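Local coordinates for beta-lactamase (Sebaldella termitidis, PDB 6N1N), which probably hydrolyses beta-lactam antibiotics to substituted beta-amino acids, as a class D serine beta-lactamase, at residues Thr26-Asp29 with Ile34-Tyr37; Tyr214-Arg219 with Met241-Leu246; Leu90-Ala95 with Leu101-Lys106; Glu94-Ser99 with Asp174-Glu179. All blocks are in the same frame, centred on the assembly; numbering follows the deposited sequence. Where two conformers were deposited one is given.

How the contacts relate
Contacts 1 and 2 lie on one side of the chain's centre, contact 3 on the other. The first two share the central sheet: strands 22-29 and 212-222 are neighbours in it, and Ile27 packs against Leu246, just beyond the C-terminal helix, so the two contacts touch. Contact 1 is only partly buried and rests on backbone hydrogen bonds; the other three are buried and have no hydrogen bond across their segments. Contact 2 is a single pair of rings. Contacts 3 and 4 both use helix 92-98, share Glu94 and Ala95, and are joined by the Arg93-Asp174 salt bridge; both come near the predicted nucleophile Ser51. Contact 4 also reaches the sheet, through its edge strand.

Contact 1: residues Thr26-Asp29 with Ile34-Tyr37; sequences TIYD and IWIY
The indole of Trp35 is covered on both faces. CD1 of Tyr28 sits 3.4 Å above the plane on one face, toward the rim, and the hydroxyl of Tyr37, from the indole's own strand, lies on the opposite one; at the edge, in plane, comes the methyl of Thr26, with CG2 3.8 Å from Trp35 CE3. The phenol of Tyr28 is neither stacked on the indole nor edge-on to it, since the planes meet at 49°. That same Thr26 CG2 also touches Tyr37 CE1 at 3.8 Å. It gets there by standing anti to the backbone N, which turns OG1 beside that N, where it bonds to Ser43. These side chains form one face of an antiparallel beta hairpin near one border of the sheet, and Ile151 of helix 147-159 packs on Thr26, Tyr28 and Trp35. On the other face Ile27 CG2 meets Ile36 CD1 at 4.0 Å, and Asp29 lies beside Ile34, its carboxylate tied to Asn32 and Asn212. Two hydrogen-bonded pairs zip the strands together: Ile27 with Ile36, where Ile36 N reaches Ile27 O at 2.8 Å, and Asp29 with Ile34, whose longer bond runs 3.1 Å from Ile34 N to Asp29 O.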
loop_
_atom_site.group_PDB
_atom_site.type_symbol
_atom_site.label_atom_id
_atom_site.label_comp_id
_atom_site.label_asym_id
_atom_site.label_seq_id
_atom_site.Cartn_x
_atom_site.Cartn_y
_atom_site.Cartn_z
ATOM N N THR A 26 -7.569 0.264 10.085
ATOM C CA THR A 26 -8.820 -0.232 9.521
ATOM C C THR A 26 -8.553 -1.624 8.973
ATOM O O THR A 26 -7.582 -1.830 8.244
ATOM C CB THR A 26 -9.326 0.706 8.399
ATOM O OG1 THR A 26 -9.466 2.028 8.924
ATOM C CG2 THR A 26 -10.659 0.239 7.827
ATOM N N ILE A 27 -9.432 -2.585 9.304
ATOM C CA ILE A 27 -9.304 -3.958 8.864
ATOM C C ILE A 27 -10.658 -4.430 8.357
ATOM O O ILE A 27 -11.703 -4.066 8.909
ATOM C CB ILE A 27 -8.786 -4.841 10.017
ATOM C CG1 ILE A 27 -7.340 -4.484 10.368
ATOM C CG2 ILE A 27 -8.874 -6.328 9.665
ATOM C CD1 ILE A 27 -6.909 -4.983 11.716
ATOM N N TYR A 28 -10.638 -5.223 7.288
ATOM C CA TYR A 28 -11.836 -5.873 6.764
ATOM C C TYR A 28 -11.634 -7.379 6.792
ATOM O O TYR A 28 -10.724 -7.902 6.140
ATOM C CB TYR A 28 -12.143 -5.408 5.351
ATOM C CG TYR A 28 -13.401 -6.027 4.761
ATOM C CD1 TYR A 28 -14.647 -5.639 5.199
ATOM C CD2 TYR A 28 -13.315 -6.971 3.769
ATOM C CE1 TYR A 28 -15.794 -6.193 4.662
ATOM C CE2 TYR A 28 -14.450 -7.523 3.206
ATOM C CZ TYR A 28 -15.689 -7.134 3.652
ATOM O OH TYR A 28 -16.842 -7.678 3.115
ATOM N N ASP A 29 -12.483 -8.049 7.560
ATOM C CA ASP A 29 -12.591 -9.498 7.634
ATOM C C ASP A 29 -13.430 -9.966 6.447
ATOM O O ASP A 29 -14.626 -9.698 6.378
ATOM C CB ASP A 29 -13.189 -9.835 9.001
ATOM C CG ASP A 29 -13.525 -11.306 9.181
ATOM O OD1 ASP A 29 -13.690 -12.014 8.186
ATOM O OD2 ASP A 29 -13.668 -11.733 10.352
ATOM N N ILE A 34 -16.786 -8.092 7.929
ATOM C CA ILE A 34 -16.773 -7.220 9.099
ATOM C C ILE A 34 -15.707 -6.145 8.933
ATOM O O ILE A 34 -14.529 -6.454 8.709
ATOM C CB ILE A 34 -16.540 -8.020 10.397
ATOM C CG1 ILE A 34 -17.696 -9.003 10.614
ATOM C CG2 ILE A 34 -16.405 -7.087 11.579
ATOM C CD1 ILE A 34 -17.459 -9.958 11.753
ATOM N N TRP A 35 -16.135 -4.878 9.078
ATOM C CA TRP A 35 -15.223 -3.743 9.153
ATOM C C TRP A 35 -14.850 -3.478 10.607
ATOM O O TRP A 35 -15.727 -3.346 11.468
ATOM C CB TRP A 35 -15.866 -2.486 8.551
ATOM C CG TRP A 35 -15.944 -2.495 7.057
ATOM C CD1 TRP A 35 -16.978 -2.965 6.301
ATOM C CD2 TRP A 35 -14.954 -2.027 6.128
ATOM N NE1 TRP A 35 -16.704 -2.819 4.969
ATOM C CE2 TRP A 35 -15.464 -2.260 4.829
ATOM C CE3 TRP A 35 -13.697 -1.433 6.262
ATOM C CZ2 TRP A 35 -14.772 -1.893 3.687
ATOM C CZ3 TRP A 35 -13.008 -1.088 5.127
ATOM C CH2 TRP A 35 -13.540 -1.310 3.852
ATOM N N ILE A 36 -13.549 -3.380 10.865
ATOM C CA ILE A 36 -12.998 -3.076 12.183
ATOM C C ILE A 36 -12.270 -1.739 12.099
ATOM O O ILE A 36 -11.306 -1.607 11.325
ATOM C CB ILE A 36 -12.024 -4.165 12.645
ATOM C CG1 ILE A 36 -12.693 -5.534 12.661
ATOM C CG2 ILE A 36 -11.493 -3.864 14.022
ATOM C CD1 ILE A 36 -11.711 -6.661 12.473
ATOM N N TYR A 37 -12.687 -0.776 12.927
ATOM C CA TYR A 37 -12.093 0.549 12.930
ATOM C C TYR A 37 -11.525 0.912 14.295
ATOM O O TYR A 37 -12.194 0.732 15.313
ATOM C CB TYR A 37 -13.096 1.639 12.584
ATOM C CG TYR A 37 -13.830 1.494 11.285
ATOM C CD1 TYR A 37 -13.231 1.879 10.103
ATOM C CD2 TYR A 37 -15.151 1.041 11.252
ATOM C CE1 TYR A 37 -13.912 1.784 8.907
ATOM C CE2 TYR A 37 -15.839 0.942 10.055
ATOM C CZ TYR A 37 -15.204 1.317 8.893
ATOM O OH TYR A 37 -15.880 1.254 7.701
#

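Contact 2: residues Tyr214-Arg219 with Met241-Leu246; sequences YFFAVR and MAFREL
Phe216 and Phe243 meet at about a right angle, and theirs is the one side-chain contact between strand and helix here. Phe243 drives the far end of its ring into a face of Phe216: its CZ stands 3.5 Å from Phe216 CD2 and 3.9 Å from both Phe216 CG and Phe216 CE2, so it lies over one flank of that ring and not over its middle. With the planes at 75° and the centroids 5.4 Å apart, this is a T-shaped (edge-to-face) pair in which Phe243 gives the edge and Phe216 the face. The slightly positive C-H rim of one ring thus points at the pi cloud of the other.

Two torsions set this up. CG of Phe216 stands between the backbone N and the carbonyl carbon (chi1 63°), a crowded position that places the ring with its edge toward the carbonyl O of Tyr214. In Phe243, CG lies anti to the carbonyl carbon; its CB points neither at the strand nor away from it, and the length of the ring carries CZ across to the strand. Neighbours complete the apolar setting: Ile27 of strand 22-29 and the ring of Tyr203 pack on Phe216, and Ile248 touches Phe243. The pair ties the C-terminal helix 228-245 to the face of the central sheet, as in the alpha/beta sandwich of the serine beta-lactamases and penicillin-binding proteins.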
loop_
_atom_site.group_PDB
_atom_site.type_symbol
_atom_site.label_atom_id
_atom_site.label_comp_id
_atom_site.label_asym_id
_atom_site.label_seq_id
_atom_site.Cartn_x
_atom_site.Cartn_y
_atom_site.Cartn_z
ATOM N N TYR A 214 -7.768 -11.015 5.834
ATOM C CA TYR A 214 -7.971 -9.745 6.525
ATOM C C TYR A 214 -7.242 -8.656 5.741
ATOM O O TYR A 214 -6.007 -8.628 5.688
ATOM C CB TYR A 214 -7.483 -9.808 7.975
ATOM C CG TYR A 214 -8.149 -10.915 8.755
ATOM C CD1 TYR A 214 -9.322 -10.693 9.486
ATOM C CD2 TYR A 214 -7.652 -12.218 8.714
ATOM C CE1 TYR A 214 -9.944 -11.707 10.149
ATOM C CE2 TYR A 214 -8.276 -13.244 9.386
ATOM C CZ TYR A 214 -9.410 -12.992 10.099
ATOM O OH TYR A 214 -9.991 -14.023 10.780
ATOM N N PHE A 215 -8.024 -7.756 5.140
ATOM C CA PHE A 215 -7.474 -6.585 4.465
ATOM C C PHE A 215 -7.226 -5.486 5.475
ATOM O O PHE A 215 -7.987 -5.332 6.429
ATOM C CB PHE A 215 -8.445 -6.131 3.379
ATOM C CG PHE A 215 -8.654 -7.170 2.313
ATOM C CD1 PHE A 215 -7.874 -7.164 1.181
ATOM C CD2 PHE A 215 -9.555 -8.207 2.485
ATOM C CE1 PHE A 215 -8.018 -8.141 0.232
ATOM C CE2 PHE A 215 -9.700 -9.179 1.535
ATOM C CZ PHE A 215 -8.945 -9.154 0.398
ATOM N N PHE A 216 -6.135 -4.725 5.286
ATOM C CA PHE A 216 -5.795 -3.726 6.291
ATOM C C PHE A 216 -5.220 -2.459 5.681
ATOM O O PHE A 216 -4.590 -2.472 4.631
ATOM C CB PHE A 216 -4.797 -4.280 7.340
ATOM C CG PHE A 216 -3.465 -4.682 6.780
ATOM C CD1 PHE A 216 -2.405 -3.798 6.723
ATOM C CD2 PHE A 216 -3.273 -5.955 6.309
ATOM C CE1 PHE A 216 -1.181 -4.181 6.194
ATOM C CE2 PHE A 216 -2.059 -6.345 5.792
ATOM C CZ PHE A 216 -1.013 -5.443 5.725
ATOM N N ALA A 217 -5.459 -1.355 6.363
ATOM C CA ALA A 217 -4.828 -0.093 6.011
ATOM C C ALA A 217 -4.544 0.623 7.322
ATOM O O ALA A 217 -5.462 1.039 8.022
ATOM C CB ALA A 217 -5.708 0.760 5.090
ATOM N N VAL A 218 -3.272 0.675 7.670
ATOM C CA VAL A 218 -2.785 1.397 8.827
ATOM C C VAL A 218 -2.236 2.715 8.314
ATOM O O VAL A 218 -1.505 2.751 7.316
ATOM C CB VAL A 218 -1.695 0.589 9.554
ATOM C CG1 VAL A 218 -0.944 1.471 10.552
ATOM C CG2 VAL A 218 -2.279 -0.600 10.236
ATOM N N ARG A 219 -2.617 3.806 8.950
ATOM C CA ARG A 219 -2.104 5.099 8.527
ATOM C C ARG A 219 -1.854 5.940 9.762
ATOM O O ARG A 219 -2.795 6.419 10.415
ATOM C CB ARG A 219 -3.036 5.802 7.557
ATOM C CG ARG A 219 -2.365 7.013 6.961
ATOM C CD ARG A 219 -3.241 7.750 5.991
ATOM N NE ARG A 219 -4.489 8.228 6.576
ATOM C CZ ARG A 219 -5.533 8.645 5.860
ATOM N NH1 ARG A 219 -5.500 8.649 4.514
ATOM N NH2 ARG A 219 -6.622 9.046 6.497
HETATM N N MSE A 241 0.667 -6.141 16.048
HETATM C CA MSE A 241 0.036 -6.028 17.366
HETATM C C MSE A 241 -1.485 -5.932 17.268
HETATM O O MSE A 241 -2.191 -6.555 18.064
HETATM C CB MSE A 241 0.608 -4.827 18.137
HETATM C CG MSE A 241 2.004 -5.089 18.606
HETATM SE SE MSE A 241 2.793 -3.448 19.316
HETATM C CE MSE A 241 1.247 -2.837 20.237
ATOM N N ALA A 242 -1.986 -5.139 16.317
ATOM C CA ALA A 242 -3.422 -5.076 16.088
ATOM C C ALA A 242 -3.972 -6.447 15.713
ATOM O O ALA A 242 -5.017 -6.855 16.234
ATOM C CB ALA A 242 -3.745 -4.054 15.002
ATOM N N PHE A 243 -3.284 -7.173 14.820
ATOM C CA PHE A 243 -3.745 -8.514 14.469
ATOM C C PHE A 243 -3.803 -9.427 15.701
ATOM O O PHE A 243 -4.776 -10.172 15.888
ATOM C CB PHE A 243 -2.833 -9.169 13.415
ATOM C CG PHE A 243 -2.813 -8.498 12.058
ATOM C CD1 PHE A 243 -3.853 -7.714 11.594
ATOM C CD2 PHE A 243 -1.712 -8.691 11.224
ATOM C CE1 PHE A 243 -3.784 -7.122 10.324
ATOM C CE2 PHE A 243 -1.667 -8.098 9.959
ATOM C CZ PHE A 243 -2.715 -7.330 9.520
ATOM N N ARG A 244 -2.764 -9.394 16.542
ATOM C CA ARG A 244 -2.763 -10.235 17.735
ATOM C C ARG A 244 -3.874 -9.827 18.687
ATOM O O ARG A 244 -4.520 -10.680 19.293
ATOM C CB ARG A 244 -1.395 -10.181 18.428
ATOM C CG ARG A 244 -0.329 -10.944 17.621
ATOM C CD ARG A 244 0.972 -11.167 18.378
ATOM N NE ARG A 244 1.656 -9.905 18.616
ATOM C CZ ARG A 244 2.627 -9.400 17.845
ATOM N NH1 ARG A 244 3.070 -10.051 16.777
ATOM N NH2 ARG A 244 3.155 -8.233 18.162
ATOM N N GLU A 245 -4.104 -8.523 18.842
ATOM C CA GLU A 245 -5.192 -8.064 19.701
ATOM C C GLU A 245 -6.534 -8.624 19.236
ATOM O O GLU A 245 -7.378 -9.010 20.060
ATOM C CB GLU A 245 -5.208 -6.534 19.728
ATOM C CG GLU A 245 -6.402 -5.924 20.432
ATOM C CD GLU A 245 -6.406 -6.202 21.913
ATOM O OE1 GLU A 245 -5.327 -6.091 22.549
ATOM O OE2 GLU A 245 -7.498 -6.527 22.429
ATOM N N LEU A 246 -6.724 -8.735 17.931
ATOM C CA LEU A 246 -7.971 -9.208 17.346
ATOM C C LEU A 246 -8.034 -10.724 17.190
ATOM O O LEU A 246 -9.037 -11.226 16.672
ATOM C CB LEU A 246 -8.191 -8.554 15.969
ATOM C CG LEU A 246 -8.379 -7.037 16.025
ATOM C CD1 LEU A 246 -8.257 -6.395 14.658
ATOM C CD2 LEU A 246 -9.719 -6.665 16.639
#

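Contact 3: residues Leu90-Ala95 with Leu101-Lys106; sequences LNLREA and LWFYMK
Two short consecutive helices, 92-98 and 101-108, meet here, Ala95 of the first packing on Phe103 of the second. Ala95 CB rests over one face of the Phe103 ring, 3.5 Å from its centroid and 22° off the normal, a CH-pi contact. Phe103 reaches under it with CG anti to the backbone N (chi1 173°), while its edge runs along the start of the first helix: CE1 lies 3.2 Å from Leu90 O. That start is a capping box. Asn91 OD1 takes the N-H of Glu94 at 2.9 Å, and Glu94 OE1 answers with its anti lone pair to Asn91 N, holding the first turn in shape. On one flank Leu90 CD1 packs 3.8 Å from Trp102 CZ2; the indole N-H is bonded to the carbonyl of Trp86. On the other, Leu92 CD1 touches Phe103 CE2 (3.7 Å) and the hydroxyl of Tyr104 (OH 3.5 Å), whose hydrogen bond is to Ser58 OG. Tyr104's side chain is about 7 Å from that of Ser51, the predicted acyl-ester residue.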
loop_
_atom_site.group_PDB
_atom_site.type_symbol
_atom_site.label_atom_id
_atom_site.label_comp_id
_atom_site.label_asym_id
_atom_site.label_seq_id
_atom_site.Cartn_x
_atom_site.Cartn_y
_atom_site.Cartn_z
ATOM N N LEU A 90 17.598 -2.942 -11.643
ATOM C CA LEU A 90 16.573 -3.560 -10.821
ATOM C C LEU A 90 15.443 -4.084 -11.685
ATOM O O LEU A 90 15.050 -3.450 -12.664
ATOM C CB LEU A 90 15.981 -2.566 -9.798
ATOM C CG LEU A 90 16.895 -1.945 -8.756
ATOM C CD1 LEU A 90 16.192 -0.838 -7.974
ATOM C CD2 LEU A 90 17.399 -3.001 -7.773
ATOM N N ASN A 91 14.908 -5.233 -11.300
ATOM C CA ASN A 91 13.671 -5.733 -11.863
ATOM C C ASN A 91 12.494 -5.350 -10.962
ATOM O O ASN A 91 12.656 -4.775 -9.882
ATOM C CB ASN A 91 13.757 -7.245 -12.098
ATOM C CG ASN A 91 13.943 -8.043 -10.819
ATOM O OD1 ASN A 91 13.343 -7.749 -9.785
ATOM N ND2 ASN A 91 14.787 -9.079 -10.894
ATOM N N LEU A 92 11.282 -5.666 -11.428
ATOM C CA LEU A 92 10.073 -5.247 -10.711
ATOM C C LEU A 92 10.013 -5.831 -9.305
ATOM O O LEU A 92 9.595 -5.145 -8.359
ATOM C CB LEU A 92 8.836 -5.656 -11.505
ATOM C CG LEU A 92 7.481 -5.286 -10.940
ATOM C CD1 LEU A 92 7.215 -3.786 -11.045
ATOM C CD2 LEU A 92 6.393 -6.054 -11.653
ATOM N N ARG A 93 10.390 -7.101 -9.142
ATOM C CA ARG A 93 10.370 -7.703 -7.813
ATOM C C ARG A 93 11.273 -6.939 -6.852
ATOM O O ARG A 93 10.885 -6.642 -5.718
ATOM C CB ARG A 93 10.790 -9.171 -7.876
ATOM C CG ARG A 93 10.687 -9.851 -6.513
ATOM C CD ARG A 93 11.193 -11.280 -6.544
ATOM N NE ARG A 93 10.442 -12.124 -7.464
ATOM C CZ ARG A 93 9.316 -12.755 -7.147
ATOM N NH1 ARG A 93 8.783 -12.609 -5.941
ATOM N NH2 ARG A 93 8.710 -13.506 -8.048
ATOM N N GLU A 94 12.490 -6.629 -7.294
ATOM C CA GLU A 94 13.446 -5.906 -6.472
ATOM C C GLU A 94 13.002 -4.468 -6.225
ATOM O O GLU A 94 13.138 -3.942 -5.114
ATOM C CB GLU A 94 14.813 -5.912 -7.154
ATOM C CG GLU A 94 15.465 -7.285 -7.366
ATOM C CD GLU A 94 16.667 -7.205 -8.275
ATOM O OE1 GLU A 94 16.554 -6.592 -9.358
ATOM O OE2 GLU A 94 17.731 -7.751 -7.902
ATOM N N ALA A 95 12.544 -3.789 -7.271
ATOM C CA ALA A 95 12.098 -2.405 -7.109
ATOM C C ALA A 95 10.960 -2.308 -6.092
ATOM O O ALA A 95 10.923 -1.373 -5.279
ATOM C CB ALA A 95 11.684 -1.846 -8.465
ATOM N N LEU A 101 12.116 4.200 -5.913
ATOM C CA LEU A 101 11.326 5.198 -6.618
ATOM C C LEU A 101 11.800 5.370 -8.051
ATOM O O LEU A 101 10.979 5.483 -8.964
ATOM C CB LEU A 101 11.372 6.530 -5.864
ATOM C CG LEU A 101 10.602 7.666 -6.545
ATOM C CD1 LEU A 101 9.090 7.416 -6.648
ATOM C CD2 LEU A 101 10.881 8.971 -5.805
ATOM N N TRP A 102 13.123 5.355 -8.291
ATOM C CA TRP A 102 13.608 5.645 -9.638
ATOM C C TRP A 102 13.040 4.678 -10.672
ATOM O O TRP A 102 12.754 5.080 -11.810
ATOM C CB TRP A 102 15.144 5.662 -9.694
ATOM C CG TRP A 102 15.913 4.311 -9.640
ATOM C CD1 TRP A 102 16.601 3.813 -8.559
ATOM C CD2 TRP A 102 16.096 3.356 -10.696
ATOM N NE1 TRP A 102 17.189 2.613 -8.878
ATOM C CE2 TRP A 102 16.901 2.313 -10.186
ATOM C CE3 TRP A 102 15.675 3.286 -12.032
ATOM C CZ2 TRP A 102 17.277 1.216 -10.957
ATOM C CZ3 TRP A 102 16.042 2.199 -12.783
ATOM C CH2 TRP A 102 16.825 1.171 -12.249
ATOM N N PHE A 103 12.853 3.409 -10.298
ATOM C CA PHE A 103 12.349 2.405 -11.218
ATOM C C PHE A 103 10.915 2.713 -11.614
ATOM O O PHE A 103 10.566 2.655 -12.803
ATOM C CB PHE A 103 12.481 1.031 -10.556
ATOM C CG PHE A 103 11.857 -0.131 -11.305
ATOM C CD1 PHE A 103 12.661 -1.076 -11.931
ATOM C CD2 PHE A 103 10.478 -0.341 -11.295
ATOM C CE1 PHE A 103 12.114 -2.175 -12.559
ATOM C CE2 PHE A 103 9.918 -1.446 -11.950
ATOM C CZ PHE A 103 10.735 -2.349 -12.573
ATOM N N TYR A 104 10.087 3.095 -10.643
ATOM C CA TYR A 104 8.701 3.431 -10.951
ATOM C C TYR A 104 8.580 4.753 -11.696
ATOM O O TYR A 104 7.741 4.876 -12.594
ATOM C CB TYR A 104 7.886 3.394 -9.665
ATOM C CG TYR A 104 7.673 1.966 -9.212
ATOM C CD1 TYR A 104 6.628 1.203 -9.711
ATOM C CD2 TYR A 104 8.539 1.367 -8.301
ATOM C CE1 TYR A 104 6.432 -0.137 -9.309
ATOM C CE2 TYR A 104 8.358 0.051 -7.890
ATOM C CZ TYR A 104 7.299 -0.699 -8.392
ATOM O OH TYR A 104 7.132 -2.009 -7.973
HETATM N N MSE A 105 9.391 5.751 -11.343
HETATM C CA MSE A 105 9.419 7.012 -12.100
HETATM C C MSE A 105 9.824 6.781 -13.560
HETATM O O MSE A 105 9.230 7.353 -14.479
HETATM C CB MSE A 105 10.368 8.015 -11.441
HETATM C CG MSE A 105 9.933 8.418 -10.047
HETATM SE SE MSE A 105 11.095 9.807 -9.279
HETATM C CE MSE A 105 12.773 8.873 -9.216
ATOM N N LYS A 106 10.829 5.924 -13.769
ATOM C CA LYS A 106 11.288 5.630 -15.124
ATOM C C LYS A 106 10.216 4.883 -15.907
ATOM O O LYS A 106 9.929 5.223 -17.063
ATOM C CB LYS A 106 12.592 4.840 -15.063
ATOM C CG LYS A 106 13.194 4.503 -16.427
ATOM C CD LYS A 106 14.536 3.794 -16.251
ATOM C CE LYS A 106 15.158 3.364 -17.580
ATOM N NZ LYS A 106 15.838 4.500 -18.243
#

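Contact 4: residues Glu94-Ser99 with Asp174-Glu179; sequences EAYEYS and DIMINE
Apolar packing carries this contact, with Tyr96 supplying the whole of one side and Ile175 and selenomethionine Met176 the other. Ile175 lies over one face of the phenol through CG1, and its CD1 approaches Tyr96 CB at 4.2 Å. CG1 of Ile175 occupies the position between the backbone N and the carbonyl carbon (chi1 74°), which swings the longer branch across toward the tyrosine. Further out along the ring, Met176 CG comes in obliquely, 3.9 Å from Tyr96 CZ.

The polar atoms involved make only van der Waals approaches across the segments. Tyr96 OH lies 3.4 Å from Met176 CG, and the carbonyl O of Ile175 is 3.8 Å from Tyr96 CD2. The tyrosine thus packs against the bend where helix 166-175 gives way to edge strand 177-180, a strand with a classic beta bulge, Asn178 and Glu179 both facing Leu186. Its own helix closes just beyond in a Schellman motif, with Ser99 at positive phi.

Charges work at the margins: Asp174 forms a salt bridge with Arg93, and Glu179 one with Lys236. Tyr96 also touches Lys189 and Tyr104, and its side chain is about 8 Å from that of Ser51, the predicted acyl-ester residue.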
loop_
_atom_site.group_PDB
_atom_site.type_symbol
_atom_site.label_atom_id
_atom_site.label_comp_id
_atom_site.label_asym_id
_atom_site.label_seq_id
_atom_site.Cartn_x
_atom_site.Cartn_y
_atom_site.Cartn_z
ATOM N N GLU A 94 12.490 -6.629 -7.294
ATOM C CA GLU A 94 13.446 -5.906 -6.472
ATOM C C GLU A 94 13.002 -4.468 -6.225
ATOM O O GLU A 94 13.138 -3.942 -5.114
ATOM C CB GLU A 94 14.813 -5.912 -7.154
ATOM C CG GLU A 94 15.465 -7.285 -7.366
ATOM C CD GLU A 94 16.667 -7.205 -8.275
ATOM O OE1 GLU A 94 16.554 -6.592 -9.358
ATOM O OE2 GLU A 94 17.731 -7.751 -7.902
ATOM N N ALA A 95 12.544 -3.789 -7.271
ATOM C CA ALA A 95 12.098 -2.405 -7.109
ATOM C C ALA A 95 10.960 -2.308 -6.092
ATOM O O ALA A 95 10.923 -1.373 -5.279
ATOM C CB ALA A 95 11.684 -1.846 -8.465
ATOM N N TYR A 96 10.038 -3.270 -6.105
ATOM C CA TYR A 96 8.984 -3.315 -5.102
ATOM C C TYR A 96 9.562 -3.532 -3.705
ATOM O O TYR A 96 9.241 -2.802 -2.753
ATOM C CB TYR A 96 7.992 -4.420 -5.479
ATOM C CG TYR A 96 6.751 -4.501 -4.617
ATOM C CD1 TYR A 96 5.575 -3.886 -4.997
ATOM C CD2 TYR A 96 6.756 -5.208 -3.422
ATOM C CE1 TYR A 96 4.441 -3.959 -4.222
ATOM C CE2 TYR A 96 5.641 -5.282 -2.642
ATOM C CZ TYR A 96 4.478 -4.667 -3.033
ATOM O OH TYR A 96 3.345 -4.745 -2.251
ATOM N N GLU A 97 10.392 -4.565 -3.559
ATOM C CA GLU A 97 10.931 -4.899 -2.248
ATOM C C GLU A 97 11.710 -3.739 -1.646
ATOM O O GLU A 97 11.568 -3.438 -0.453
ATOM C CB GLU A 97 11.818 -6.126 -2.364
ATOM C CG GLU A 97 12.487 -6.498 -1.059
ATOM C CD GLU A 97 13.313 -7.764 -1.171
ATOM O OE1 GLU A 97 13.068 -8.546 -2.121
ATOM O OE2 GLU A 97 14.202 -7.966 -0.306
ATOM N N TYR A 98 12.524 -3.073 -2.453
ATOM C CA TYR A 98 13.382 -1.984 -2.010
ATOM C C TYR A 98 12.704 -0.622 -2.049
ATOM O O TYR A 98 13.326 0.373 -1.658
ATOM C CB TYR A 98 14.636 -1.900 -2.892
ATOM C CG TYR A 98 15.476 -3.131 -2.950
ATOM C CD1 TYR A 98 15.598 -3.973 -1.853
ATOM C CD2 TYR A 98 16.165 -3.458 -4.115
ATOM C CE1 TYR A 98 16.385 -5.115 -1.925
ATOM C CE2 TYR A 98 16.944 -4.575 -4.192
ATOM C CZ TYR A 98 17.056 -5.401 -3.095
ATOM O OH TYR A 98 17.845 -6.512 -3.210
ATOM N N SER A 99 11.483 -0.557 -2.576
ATOM C CA SER A 99 10.776 0.705 -2.743
ATOM C C SER A 99 11.627 1.687 -3.549
ATOM O O SER A 99 11.801 2.850 -3.179
ATOM C CB SER A 99 10.393 1.272 -1.384
ATOM O OG SER A 99 9.655 0.288 -0.673
ATOM N N ASP A 174 2.388 -12.532 -6.082
ATOM C CA ASP A 174 3.586 -13.186 -5.569
ATOM C C ASP A 174 4.592 -12.159 -5.051
ATOM O O ASP A 174 5.115 -12.296 -3.936
ATOM C CB ASP A 174 4.202 -14.068 -6.651
ATOM C CG ASP A 174 5.382 -14.867 -6.143
ATOM O OD1 ASP A 174 5.187 -15.742 -5.274
ATOM O OD2 ASP A 174 6.495 -14.630 -6.637
ATOM N N ILE A 175 4.871 -11.106 -5.825
ATOM C CA ILE A 175 5.894 -10.174 -5.358
ATOM C C ILE A 175 5.434 -9.427 -4.115
ATOM O O ILE A 175 6.272 -8.932 -3.346
ATOM C CB ILE A 175 6.349 -9.190 -6.456
ATOM C CG1 ILE A 175 5.333 -8.094 -6.758
ATOM C CG2 ILE A 175 6.749 -9.961 -7.701
ATOM C CD1 ILE A 175 5.820 -7.092 -7.855
HETATM N N MSE A 176 4.121 -9.339 -3.878
HETATM C CA MSE A 176 3.603 -8.661 -2.698
HETATM C C MSE A 176 3.867 -9.400 -1.370
HETATM O O MSE A 176 3.732 -8.809 -0.292
HETATM C CB MSE A 176 2.096 -8.432 -2.834
HETATM C CG MSE A 176 1.736 -7.347 -3.792
HETATM SE SE MSE A 176 -0.244 -7.266 -3.970
HETATM C CE MSE A 176 -0.647 -6.483 -2.227
ATOM N N ILE A 177 4.210 -10.678 -1.453
ATOM C CA ILE A 177 4.431 -11.458 -0.236
ATOM C C ILE A 177 5.710 -10.972 0.425
ATOM O O ILE A 177 6.804 -11.164 -0.108
ATOM C CB ILE A 177 4.529 -12.956 -0.508
ATOM C CG1 ILE A 177 3.236 -13.420 -1.146
ATOM C CG2 ILE A 177 4.859 -13.698 0.809
ATOM C CD1 ILE A 177 3.325 -14.869 -1.672
ATOM N N ASN A 178 5.600 -10.440 1.618
ATOM C CA ASN A 178 6.835 -10.104 2.280
ATOM C C ASN A 178 7.051 -10.825 3.598
ATOM O O ASN A 178 8.094 -10.629 4.201
ATOM C CB ASN A 178 6.960 -8.599 2.485
ATOM C CG ASN A 178 5.687 -7.964 2.902
ATOM O OD1 ASN A 178 5.125 -8.314 3.914
ATOM N ND2 ASN A 178 5.245 -6.978 2.136
ATOM N N GLU A 179 6.116 -11.645 4.053
ATOM C CA GLU A 179 6.398 -12.531 5.174
ATOM C C GLU A 179 5.477 -13.723 5.015
ATOM O O GLU A 179 4.281 -13.538 4.778
ATOM C CB GLU A 179 6.145 -11.846 6.513
ATOM C CG GLU A 179 6.641 -12.594 7.705
ATOM C CD GLU A 179 6.756 -11.651 8.876
ATOM O OE1 GLU A 179 7.527 -10.668 8.766
ATOM O OE2 GLU A 179 6.047 -11.857 9.874
#